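PDB 3K01: Acarbose/maltose binding protein GacH from Streptomyces glaucescens, which binds acarbose and its homologues, and probably maltose-type sugars, as the extracellular solute receptor of an ABC transporter. Local coordinates for residues Glu69-Phe74 against Ala96-Ile101; Asn76-Asn81 against Ile101-Pro106; Ala125-Arg128 against Tyr134-Pro137; Ser293-Trp298 against Arg366-Glu371; Leu300-Gly305 against Asp310-Phe315. All blocks are in the same frame, centred on the assembly; numbering follows the deposited sequence. Where two conformers were deposited one is given.

Interaction 1 (Glu69-Phe74 against Ala96-Ile101); sequences EANAKF and ADFASI
With CG turned anti to the backbone N in both residues, Asn-71 (chi1 -174°) and Asp-97 reach out of their helices from opposite directions and meet between them. ND2 of Asn-71 donates to OD2 of Asp-97 over 3.0 Å, with an N-H...O angle of 170°. The acceptor lies close to the amide plane, while the donor reaches the carboxylate from its anti side, somewhat out of plane. OD1 of Asp-97 is taken by a salt bridge to Lys-75, so both carboxylate oxygens are engaged by helix 67-79. The two helices run almost parallel, 8° apart with axes 11.7 Å from each other, and pack side by side on strand 87-91 as in the alternating strands and helices of a periplasmic-binding-protein lobe. Beside the polar bridge the gap is filled by rings. CD2 of Phe-74 stands 3.5 Å above the centre of the Phe-98 ring, on one face, and the two rings meet at an oblique tilt. The amide of Asn-71 also rests against this ring, its ND2 3.5 Å from CE1 of Phe-98. Met-88 of strand 87-91 touches both phenylalanines.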
# COMPACT_ATOMS: atom_id res chain seq x y z
N GLU A 69 1.55 12.08 11.46
CA GLU A 69 2.16 12.40 12.76
C GLU A 69 2.34 11.17 13.65
O GLU A 69 3.05 11.21 14.66
CB GLU A 69 1.31 13.41 13.52
CG GLU A 69 1.33 14.77 12.84
CD GLU A 69 0.42 15.77 13.50
OE1 GLU A 69 0.04 15.56 14.68
OE2 GLU A 69 0.09 16.78 12.84
N ALA A 70 1.69 10.07 13.26
CA ALA A 70 1.50 8.92 14.18
C ALA A 70 2.80 8.16 14.44
O ALA A 70 3.03 7.70 15.58
CB ALA A 70 0.41 8.00 13.64
N ASN A 71 3.64 8.00 13.43
CA ASN A 71 4.89 7.25 13.61
C ASN A 71 5.77 7.89 14.67
O ASN A 71 6.21 7.23 15.63
CB ASN A 71 5.61 7.07 12.26
CG ASN A 71 6.84 6.18 12.35
OD1 ASN A 71 7.83 6.54 12.97
ND2 ASN A 71 6.80 5.03 11.70
N ALA A 72 6.01 9.19 14.54
CA ALA A 72 6.82 9.91 15.50
C ALA A 72 6.16 9.99 16.88
O ALA A 72 6.83 9.85 17.89
CB ALA A 72 7.15 11.31 14.98
N LYS A 73 4.85 10.19 16.91
CA LYS A 73 4.16 10.30 18.20
C LYS A 73 4.30 8.99 18.98
O LYS A 73 4.56 8.99 20.18
CB LYS A 73 2.69 10.64 17.97
CG LYS A 73 1.92 11.04 19.22
CD LYS A 73 0.43 11.16 18.95
CE LYS A 73 -0.39 11.56 20.19
NZ LYS A 73 -0.03 12.90 20.71
N PHE A 74 4.18 7.86 18.28
CA PHE A 74 4.25 6.56 18.94
C PHE A 74 5.67 6.30 19.41
O PHE A 74 5.89 5.89 20.57
CB PHE A 74 3.76 5.43 18.03
CG PHE A 74 3.90 4.07 18.65
CD1 PHE A 74 3.03 3.68 19.66
CD2 PHE A 74 4.92 3.20 18.25
CE1 PHE A 74 3.14 2.42 20.24
CE2 PHE A 74 5.04 1.94 18.84
CZ PHE A 74 4.15 1.56 19.85
N ALA A 96 7.76 -3.59 11.09
CA ALA A 96 9.18 -3.85 11.27
C ALA A 96 9.90 -2.64 11.85
O ALA A 96 10.82 -2.80 12.65
CB ALA A 96 9.81 -4.26 9.97
N ASP A 97 9.47 -1.43 11.49
CA ASP A 97 10.05 -0.20 12.02
C ASP A 97 9.92 -0.25 13.56
O ASP A 97 10.93 -0.21 14.29
CB ASP A 97 9.31 1.00 11.40
CG ASP A 97 9.90 2.34 11.76
OD1 ASP A 97 10.99 2.39 12.37
OD2 ASP A 97 9.23 3.34 11.39
N PHE A 98 8.71 -0.37 14.07
CA PHE A 98 8.49 -0.34 15.53
C PHE A 98 9.06 -1.59 16.19
O PHE A 98 9.60 -1.50 17.30
CB PHE A 98 7.00 -0.25 15.83
CG PHE A 98 6.31 1.02 15.37
CD1 PHE A 98 6.98 2.23 15.18
CD2 PHE A 98 4.95 0.99 15.20
CE1 PHE A 98 6.26 3.37 14.76
CE2 PHE A 98 4.23 2.11 14.79
CZ PHE A 98 4.90 3.30 14.57
N ALA A 99 8.92 -2.76 15.58
CA ALA A 99 9.41 -3.98 16.23
C ALA A 99 10.93 -3.97 16.33
O ALA A 99 11.49 -4.48 17.33
CB ALA A 99 8.93 -5.22 15.51
N SER A 100 11.60 -3.42 15.32
CA SER A 100 13.05 -3.40 15.29
C SER A 100 13.65 -2.58 16.40
O SER A 100 14.85 -2.74 16.68
CB SER A 100 13.57 -2.87 13.95
OG SER A 100 13.35 -1.47 13.86
N ILE A 101 12.87 -1.69 17.00
CA ILE A 101 13.34 -0.87 18.14
C ILE A 101 12.64 -1.22 19.45
O ILE A 101 12.68 -0.47 20.42
CB ILE A 101 13.31 0.64 17.84
CG1 ILE A 101 11.89 1.09 17.46
CG2 ILE A 101 14.30 0.96 16.71
CD1 ILE A 101 11.80 2.60 17.20

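Interaction 2 (Asn76-Asn81 against Ile101-Pro106); sequences NAAGGN and IGYLAP
Tyr-103 and Ala-78 make the heart of this contact, a methyl group set squarely on an aromatic face. CB of Ala-78 sits 3.5 Å from the ring centroid of Tyr-103 and only 8° off the ring normal, a CH-pi contact of nearly ideal geometry. The methyl is almost equally far from all six ring carbons, the nearest being CD1 of Tyr-103 at 3.6 Å. Because CG of Tyr-103 stands beside its own backbone N and anti to the carbonyl carbon (chi1 -65°), the ring extends across to the last turn of helix 67-79. Over the opposite face, toward the rim, lies the carbonyl O of Ile-101.

Gly-79 is the third participant. Its CA lies 3.2 Å from OH of Tyr-103, and the absence of a side chain lets the phenol end come this near the backbone. The N of Gly-79 is also close to that hydroxyl, but the angle is too poor for a hydrogen bond.

Schellman motifs end both helices, 67-79 and 92-100, with Asn-81 and Gly-102 as the C-prime residues at positive phi. The contact thus ties the C-terminus of helix 67-79 to the turn that follows helix 92-100. Phe-74, one turn back along helix 67-79, packs against Tyr-103 and Leu-104, Tyr-303 touches Ala-78, and backbone hydrogen bonds from Tyr-103 to Ala-304 and from Ala-105 to Val-302 join the loop to the end of strand 293-302 and the residues just after it.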
# COMPACT_ATOMS: atom_id res chain seq x y z
N ASN A 76 7.96 8.47 20.17
CA ASN A 76 8.28 9.37 21.27
C ASN A 76 7.66 8.93 22.59
O ASN A 76 8.31 9.00 23.63
CB ASN A 76 7.87 10.80 20.94
CG ASN A 76 8.72 11.40 19.83
OD1 ASN A 76 9.83 10.92 19.55
ND2 ASN A 76 8.19 12.42 19.17
N ALA A 77 6.41 8.48 22.54
CA ALA A 77 5.74 8.03 23.76
C ALA A 77 6.39 6.76 24.29
O ALA A 77 6.72 6.66 25.47
CB ALA A 77 4.26 7.78 23.50
N ALA A 78 6.63 5.79 23.40
CA ALA A 78 7.29 4.55 23.82
C ALA A 78 8.71 4.81 24.34
O ALA A 78 9.13 4.27 25.36
CB ALA A 78 7.31 3.54 22.68
N GLY A 79 9.44 5.66 23.63
CA GLY A 79 10.81 5.97 24.04
C GLY A 79 10.91 6.72 25.36
O GLY A 79 11.96 6.70 26.02
N GLY A 80 9.83 7.40 25.75
CA GLY A 80 9.79 8.07 27.05
C GLY A 80 9.11 7.26 28.13
O GLY A 80 8.93 7.75 29.25
N ASN A 81 8.77 6.01 27.81
CA ASN A 81 8.10 5.12 28.76
C ASN A 81 6.86 5.74 29.39
O ASN A 81 6.58 5.50 30.56
CB ASN A 81 9.08 4.64 29.83
CG ASN A 81 8.63 3.38 30.51
OD1 ASN A 81 7.91 2.56 29.92
ND2 ASN A 81 9.06 3.19 31.76
N ILE A 101 12.87 -1.69 17.00
CA ILE A 101 13.34 -0.87 18.14
C ILE A 101 12.64 -1.22 19.45
O ILE A 101 12.68 -0.47 20.42
CB ILE A 101 13.31 0.64 17.84
CG1 ILE A 101 11.89 1.09 17.46
CG2 ILE A 101 14.30 0.96 16.71
CD1 ILE A 101 11.80 2.60 17.20
N GLY A 102 12.05 -2.42 19.47
CA GLY A 102 11.62 -3.01 20.74
C GLY A 102 10.26 -2.53 21.23
O GLY A 102 9.90 -2.74 22.39
N TYR A 103 9.47 -1.85 20.39
CA TYR A 103 8.24 -1.24 20.89
C TYR A 103 6.94 -2.05 20.71
O TYR A 103 5.88 -1.60 21.17
CB TYR A 103 8.03 0.13 20.25
CG TYR A 103 9.05 1.18 20.61
CD1 TYR A 103 9.78 1.13 21.80
CD2 TYR A 103 9.24 2.27 19.77
CE1 TYR A 103 10.73 2.16 22.09
CE2 TYR A 103 10.14 3.27 20.05
CZ TYR A 103 10.87 3.21 21.20
OH TYR A 103 11.79 4.20 21.50
N LEU A 104 7.04 -3.22 20.06
CA LEU A 104 5.85 -4.05 19.85
C LEU A 104 5.90 -5.35 20.62
O LEU A 104 6.93 -6.02 20.65
CB LEU A 104 5.60 -4.31 18.35
CG LEU A 104 5.44 -3.06 17.46
CD1 LEU A 104 5.06 -3.49 16.05
CD2 LEU A 104 4.42 -2.09 18.03
N ALA A 105 4.76 -5.71 21.20
CA ALA A 105 4.64 -7.01 21.88
C ALA A 105 4.56 -8.14 20.87
O ALA A 105 3.82 -8.05 19.89
CB ALA A 105 3.37 -7.02 22.73
N PRO A 106 5.30 -9.23 21.08
CA PRO A 106 5.13 -10.36 20.15
C PRO A 106 3.79 -11.06 20.40
O PRO A 106 3.36 -11.19 21.55
CB PRO A 106 6.29 -11.28 20.53
CG PRO A 106 6.54 -11.00 21.99
CD PRO A 106 6.30 -9.51 22.13

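Interaction 3 (Ala125-Arg128 against Tyr134-Pro137); sequences ASTR and YAVP
Thr-127 points its side chain at the backbone of Tyr-134 to Pro-137 and lays its two branches along it differently. The methyl CG2 passes obliquely over the Pro-137 ring, 3.7 Å from CG of Pro-137, while CB of Thr-127 lies 3.2 Å from the carbonyl O of Ala-135. The methyl of Ala-135 faces back, its CB 4.0 Å from CB of Thr-127, and the pair close the apolar side of the contact. OG1 occupies the position between backbone N and carbonyl carbon (chi1 70°), where it bonds to the carbonyl O of Ala-124 behind it. A water links that hydroxyl to the segment opposite, donating to O of Ala-135 at 2.8 Å and only weakly to OG1 of Thr-127. The setting is a type I turn, Ala-125 to Arg-128, that takes the chain from helix 121-125 into a beta hairpin formed by strand 128-129 and the start of strand 132-148. One direct backbone bond joins the two sides: N of Tyr-134 donates to O of Thr-127 over 2.8 Å, a nearly straight bond. Val-95 of helix 92-100 packs on the side chains of Tyr-134 and Ala-135.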
# COMPACT_ATOMS: atom_id res chain seq x y z
N ALA A 125 1.90 -11.75 5.83
CA ALA A 125 3.35 -11.60 5.86
C ALA A 125 3.80 -10.27 6.44
O ALA A 125 4.83 -10.18 7.11
CB ALA A 125 3.91 -11.79 4.47
N SER A 126 3.02 -9.21 6.20
CA SER A 126 3.38 -7.87 6.69
C SER A 126 3.35 -7.79 8.23
O SER A 126 3.86 -6.82 8.79
CB SER A 126 2.42 -6.81 6.14
OG SER A 126 1.15 -6.83 6.80
N THR A 127 2.77 -8.79 8.90
CA THR A 127 2.70 -8.77 10.37
C THR A 127 3.93 -9.37 11.04
O THR A 127 4.03 -9.33 12.26
CB THR A 127 1.46 -9.53 10.89
OG1 THR A 127 1.62 -10.93 10.68
CG2 THR A 127 0.16 -9.00 10.27
N ARG A 128 4.86 -9.91 10.26
CA ARG A 128 6.00 -10.67 10.81
C ARG A 128 7.29 -9.91 10.68
O ARG A 128 7.53 -9.23 9.66
CB ARG A 128 6.14 -12.02 10.11
CG ARG A 128 4.87 -12.84 10.05
CD ARG A 128 4.86 -13.96 10.99
NE ARG A 128 5.96 -14.90 10.80
CZ ARG A 128 6.37 -15.71 11.77
NH1 ARG A 128 5.76 -15.66 12.96
NH2 ARG A 128 7.37 -16.55 11.57
N TYR A 134 4.08 -9.53 15.06
CA TYR A 134 3.92 -8.33 15.86
C TYR A 134 2.68 -7.52 15.51
O TYR A 134 2.54 -6.36 15.92
CB TYR A 134 5.16 -7.43 15.73
CG TYR A 134 6.41 -8.03 16.32
CD1 TYR A 134 6.66 -7.90 17.69
CD2 TYR A 134 7.33 -8.71 15.54
CE1 TYR A 134 7.82 -8.45 18.25
CE2 TYR A 134 8.46 -9.27 16.09
CZ TYR A 134 8.70 -9.12 17.43
OH TYR A 134 9.85 -9.68 17.99
N ALA A 135 1.78 -8.10 14.73
CA ALA A 135 0.56 -7.38 14.36
C ALA A 135 -0.47 -8.36 13.89
O ALA A 135 -0.17 -9.53 13.67
CB ALA A 135 0.85 -6.32 13.25
N VAL A 136 -1.68 -7.85 13.70
CA VAL A 136 -2.74 -8.55 12.96
C VAL A 136 -3.19 -7.64 11.80
O VAL A 136 -3.20 -6.42 11.93
CB VAL A 136 -3.96 -8.94 13.84
CG1 VAL A 136 -3.53 -9.98 14.87
CG2 VAL A 136 -4.56 -7.71 14.54
N PRO A 137 -3.57 -8.23 10.66
CA PRO A 137 -3.93 -7.39 9.50
C PRO A 137 -5.27 -6.72 9.65
O PRO A 137 -6.20 -7.25 10.27
CB PRO A 137 -3.98 -8.40 8.34
CG PRO A 137 -3.21 -9.61 8.84
CD PRO A 137 -3.60 -9.65 10.30
O HOH W 1 -1.14 -11.70 12.26

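Interaction 4 (Ser293-Trp298 against Arg366-Glu371); sequences SPQGGW and RPWIAE
Strand 293-302 belongs to the mixed sheet of the solute-binding-protein fold, paired with strands 87-91, 132-148 and 363-364; at this end, near the centre of the chain, the loop after strand 363-364 folds back onto it through Arg-366 and Trp-368. Arg-366 takes hold of the strand backbone with two nitrogens on a single acceptor. NE of Arg-366 lies 2.8 Å from the carbonyl O of Gln-295 and NH2 of Arg-366 is 2.9 Å from the same oxygen. Both bonds are bent, at 138° and 132°, as one oxygen shared by the side of a guanidinium must have them. The NE donor lies in the carbonyl plane, the NH2 donor tilted from it. The arginine bends at chi2 (-83°), which brings its end round to the strand, and the same guanidinium forms a long, weak ion pair with Glu-91. The extended Gln-295 side chain, meanwhile, runs out to the rim of the Trp-368 indole, the amide plane nearly perpendicular to the ring. NE2 of Gln-295 is bonded to the carbonyl of Gln-122, and NE1 of Trp-368 to Glu-365, so both nitrogens find partners outside the contact. OE1 of Gln-295 is buried with no hydrogen-bond partner and lies at the indole edge, 3.4 Å from CZ2 of Trp-368.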
# COMPACT_ATOMS: atom_id res chain seq x y z
N SER A 293 2.36 -5.21 -8.10
CA SER A 293 2.19 -3.85 -7.61
C SER A 293 2.56 -3.82 -6.13
O SER A 293 2.43 -4.83 -5.43
CB SER A 293 0.74 -3.39 -7.83
OG SER A 293 -0.17 -4.38 -7.37
N PRO A 294 3.05 -2.69 -5.64
CA PRO A 294 3.47 -2.66 -4.24
C PRO A 294 2.30 -2.72 -3.27
O PRO A 294 1.18 -2.31 -3.56
CB PRO A 294 4.21 -1.34 -4.14
CG PRO A 294 3.53 -0.46 -5.19
CD PRO A 294 3.25 -1.39 -6.32
N GLN A 295 2.60 -3.16 -2.06
CA GLN A 295 1.58 -3.41 -1.04
C GLN A 295 1.53 -2.31 -0.02
O GLN A 295 2.55 -1.93 0.54
CB GLN A 295 1.97 -4.68 -0.30
CG GLN A 295 1.02 -5.07 0.82
CD GLN A 295 1.53 -6.25 1.60
OE1 GLN A 295 2.48 -6.91 1.20
NE2 GLN A 295 0.86 -6.56 2.71
N GLY A 296 0.33 -1.79 0.24
CA GLY A 296 0.10 -0.87 1.33
C GLY A 296 -0.97 -1.41 2.26
O GLY A 296 -1.43 -2.55 2.15
N GLY A 297 -1.37 -0.55 3.19
CA GLY A 297 -2.44 -0.90 4.12
C GLY A 297 -2.02 -0.71 5.56
O GLY A 297 -0.97 -0.12 5.88
N TRP A 298 -2.86 -1.24 6.45
CA TRP A 298 -2.73 -1.03 7.89
C TRP A 298 -2.96 -2.34 8.60
O TRP A 298 -3.79 -3.14 8.20
CB TRP A 298 -3.77 -0.01 8.40
CG TRP A 298 -3.53 1.39 7.86
CD1 TRP A 298 -4.02 1.91 6.70
CD2 TRP A 298 -2.68 2.38 8.42
NE1 TRP A 298 -3.55 3.19 6.53
CE2 TRP A 298 -2.73 3.51 7.58
CE3 TRP A 298 -1.91 2.44 9.60
CZ2 TRP A 298 -2.01 4.68 7.85
CZ3 TRP A 298 -1.20 3.60 9.87
CH2 TRP A 298 -1.25 4.71 8.99
N ARG A 366 6.45 -5.97 0.63
CA ARG A 366 7.63 -5.15 0.92
C ARG A 366 8.70 -6.05 1.54
O ARG A 366 8.39 -7.14 2.03
CB ARG A 366 7.30 -4.12 2.01
CG ARG A 366 6.12 -3.25 1.75
CD ARG A 366 6.41 -2.06 0.86
NE ARG A 366 5.22 -1.22 0.88
CZ ARG A 366 5.04 -0.09 1.56
NH1 ARG A 366 6.03 0.52 2.23
NH2 ARG A 366 3.86 0.51 1.46
N PRO A 367 9.96 -5.57 1.58
CA PRO A 367 10.91 -6.23 2.47
C PRO A 367 10.54 -5.83 3.90
O PRO A 367 10.47 -4.64 4.24
CB PRO A 367 12.28 -5.64 2.06
CG PRO A 367 11.95 -4.38 1.39
CD PRO A 367 10.55 -4.43 0.85
N TRP A 368 10.34 -6.83 4.76
CA TRP A 368 9.82 -6.58 6.09
C TRP A 368 10.95 -6.35 7.07
O TRP A 368 11.17 -7.12 8.02
CB TRP A 368 8.90 -7.72 6.53
CG TRP A 368 7.81 -7.99 5.55
CD1 TRP A 368 7.60 -9.16 4.88
CD2 TRP A 368 6.79 -7.07 5.10
NE1 TRP A 368 6.51 -9.04 4.04
CE2 TRP A 368 5.99 -7.79 4.17
CE3 TRP A 368 6.46 -5.75 5.40
CZ2 TRP A 368 4.91 -7.21 3.52
CZ3 TRP A 368 5.38 -5.18 4.76
CH2 TRP A 368 4.61 -5.93 3.83
N ILE A 369 11.69 -5.27 6.83
CA ILE A 369 12.92 -4.97 7.56
C ILE A 369 12.84 -3.58 8.17
O ILE A 369 12.03 -2.74 7.74
CB ILE A 369 14.18 -5.13 6.67
CG1 ILE A 369 14.18 -4.11 5.52
CG2 ILE A 369 14.29 -6.55 6.13
CD1 ILE A 369 15.49 -4.13 4.71
N ALA A 370 13.68 -3.32 9.17
CA ALA A 370 13.69 -2.06 9.89
C ALA A 370 13.83 -0.88 8.93
O ALA A 370 13.19 0.17 9.09
CB ALA A 370 14.86 -2.07 10.88
N GLU A 371 14.65 -1.06 7.90
CA GLU A 371 14.99 0.01 6.96
C GLU A 371 14.09 0.05 5.74
O GLU A 371 14.42 0.74 4.78
CB GLU A 371 16.43 -0.18 6.48
CG GLU A 371 17.46 -0.20 7.59
CD GLU A 371 17.73 -1.60 8.13
OE1 GLU A 371 16.95 -2.57 7.88
OE2 GLU A 371 18.78 -1.72 8.81

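Interaction 5 (Leu300-Gly305 against Asp310-Phe315); sequences LSVYAG and DASYAF
The end of strand 293-302 and the opening turns of helix 309-320 come nearest at Val-302 and Ser-312, whose CA atoms are 6.5 Å apart. Together they form a strand-to-helix connection with a short link, in which the helix folds back over the strand it follows and packs on the sheet face, as helices do against the sheets of periplasmic-binding-protein lobes.

Val-302 does most of the work. Both its methyls point into the helix: CG1, anti to the backbone N (chi1 176°), reaches CB of Ser-312 at 3.8 Å, and CG2, beside the backbone N, lies 4.1 Å from that same CB. The valine fork therefore straddles the Ser-312 methylene, and this is an apolar contact made by the carbon of a polar residue. The Ser-312 hydroxyl is turned away from this role: OG bonds back to the carbonyl O of Asn-308, just before the helix.

Leu-309 and Val-316, on the same helix, also touch Val-302; Leu-300, on the same side of the strand, packs on Val-316 and Met-319. On the strand's own edges, backbone bonds tie Val-302 to Ala-105 and Leu-300 to Val-136, so the valine is fixed within the sheet while its side chain meets the helix. Tyr-313 takes a more distant part. It leaves its backbone pointing away from the strand, yet its ring comes back far enough for CD1 of Tyr-313 to lie within 4.4 Å of CG2 of Val-302.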
# COMPACT_ATOMS: atom_id res chain seq x y z
N LEU A 300 -2.79 -3.83 13.01
CA LEU A 300 -2.94 -3.43 14.42
C LEU A 300 -1.90 -4.14 15.25
O LEU A 300 -1.73 -5.36 15.13
CB LEU A 300 -4.32 -3.80 14.94
CG LEU A 300 -5.45 -3.19 14.12
CD1 LEU A 300 -6.58 -4.19 13.91
CD2 LEU A 300 -5.88 -1.88 14.74
N SER A 301 -1.21 -3.37 16.08
CA SER A 301 -0.15 -3.90 16.93
C SER A 301 -0.38 -3.52 18.37
O SER A 301 -1.10 -2.56 18.67
CB SER A 301 1.19 -3.35 16.46
OG SER A 301 1.45 -3.78 15.14
N VAL A 302 0.25 -4.26 19.26
CA VAL A 302 0.14 -4.05 20.70
C VAL A 302 1.48 -3.49 21.17
O VAL A 302 2.53 -4.02 20.81
CB VAL A 302 -0.18 -5.37 21.41
CG1 VAL A 302 -0.18 -5.16 22.92
CG2 VAL A 302 -1.53 -5.96 20.94
N TYR A 303 1.43 -2.41 21.95
CA TYR A 303 2.63 -1.83 22.51
C TYR A 303 3.31 -2.79 23.49
O TYR A 303 2.66 -3.36 24.37
CB TYR A 303 2.25 -0.52 23.17
CG TYR A 303 3.30 0.08 24.08
CD1 TYR A 303 4.62 0.28 23.65
CD2 TYR A 303 2.96 0.47 25.37
CE1 TYR A 303 5.58 0.85 24.50
CE2 TYR A 303 3.92 1.06 26.22
CZ TYR A 303 5.21 1.23 25.77
OH TYR A 303 6.17 1.78 26.62
N ALA A 304 4.62 -2.95 23.35
CA ALA A 304 5.38 -3.90 24.17
C ALA A 304 5.21 -3.65 25.65
O ALA A 304 5.20 -4.59 26.44
CB ALA A 304 6.86 -3.88 23.79
N GLY A 305 5.11 -2.38 26.04
CA GLY A 305 5.02 -2.01 27.47
C GLY A 305 3.60 -1.86 27.98
O GLY A 305 3.38 -1.33 29.08
N ASP A 310 -3.61 -8.55 28.02
CA ASP A 310 -4.66 -9.49 27.73
C ASP A 310 -5.86 -8.83 27.04
O ASP A 310 -6.40 -9.37 26.07
CB ASP A 310 -5.08 -10.26 28.98
CG ASP A 310 -3.98 -11.19 29.48
OD1 ASP A 310 -3.21 -11.73 28.67
OD2 ASP A 310 -3.92 -11.38 30.72
N ALA A 311 -6.26 -7.65 27.51
CA ALA A 311 -7.38 -6.97 26.86
C ALA A 311 -6.98 -6.48 25.48
O ALA A 311 -7.81 -6.44 24.57
CB ALA A 311 -7.91 -5.83 27.72
N SER A 312 -5.70 -6.09 25.34
CA SER A 312 -5.20 -5.64 24.05
C SER A 312 -5.17 -6.76 23.02
O SER A 312 -5.52 -6.54 21.86
CB SER A 312 -3.81 -5.00 24.18
OG SER A 312 -3.85 -3.87 25.03
N TYR A 313 -4.78 -7.97 23.43
CA TYR A 313 -4.83 -9.10 22.50
C TYR A 313 -6.26 -9.29 22.00
O TYR A 313 -6.49 -9.48 20.80
CB TYR A 313 -4.43 -10.40 23.21
CG TYR A 313 -3.01 -10.47 23.73
CD1 TYR A 313 -1.96 -9.77 23.13
CD2 TYR A 313 -2.71 -11.25 24.85
CE1 TYR A 313 -0.66 -9.85 23.64
CE2 TYR A 313 -1.43 -11.35 25.35
CZ TYR A 313 -0.40 -10.64 24.76
OH TYR A 313 0.87 -10.73 25.26
N ALA A 314 -7.23 -9.24 22.92
CA ALA A 314 -8.61 -9.43 22.54
C ALA A 314 -9.12 -8.27 21.66
O ALA A 314 -9.90 -8.49 20.72
CB ALA A 314 -9.48 -9.58 23.79
N PHE A 315 -8.66 -7.06 21.95
CA PHE A 315 -9.08 -5.92 21.15
C PHE A 315 -8.59 -6.02 19.69
O PHE A 315 -9.35 -5.78 18.75
CB PHE A 315 -8.59 -4.63 21.78
CG PHE A 315 -9.01 -3.38 21.04
CD1 PHE A 315 -10.28 -2.87 21.22
CD2 PHE A 315 -8.15 -2.76 20.15
CE1 PHE A 315 -10.69 -1.72 20.53
CE2 PHE A 315 -8.53 -1.61 19.46
CZ PHE A 315 -9.81 -1.10 19.65

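Interactions 1 and 2 lie about 8 Å apart, centre to centre, and share helix 67-79 and Ile-101; Phe-74 links them, its CE2 3.8 Å from CB of Tyr-103. Interaction 2 passes to interaction 5 by backbone bonds, N of Ala-105 lying 2.8 Å from O of Val-302. Interactions 3 and 5 meet where neighbouring strands 132-148 and 293-302 pair, with N of Leu-300 2.8 Å from O of Val-136. Interaction 4, about 7 Å from the chain's centre, is the most central; Ser-126 of interaction 3 packs on its Trp-368. Its centre is about 20 Å from that of interaction 2 and 22 Å from that of interaction 5, though interactions 4 and 5 use the same strand.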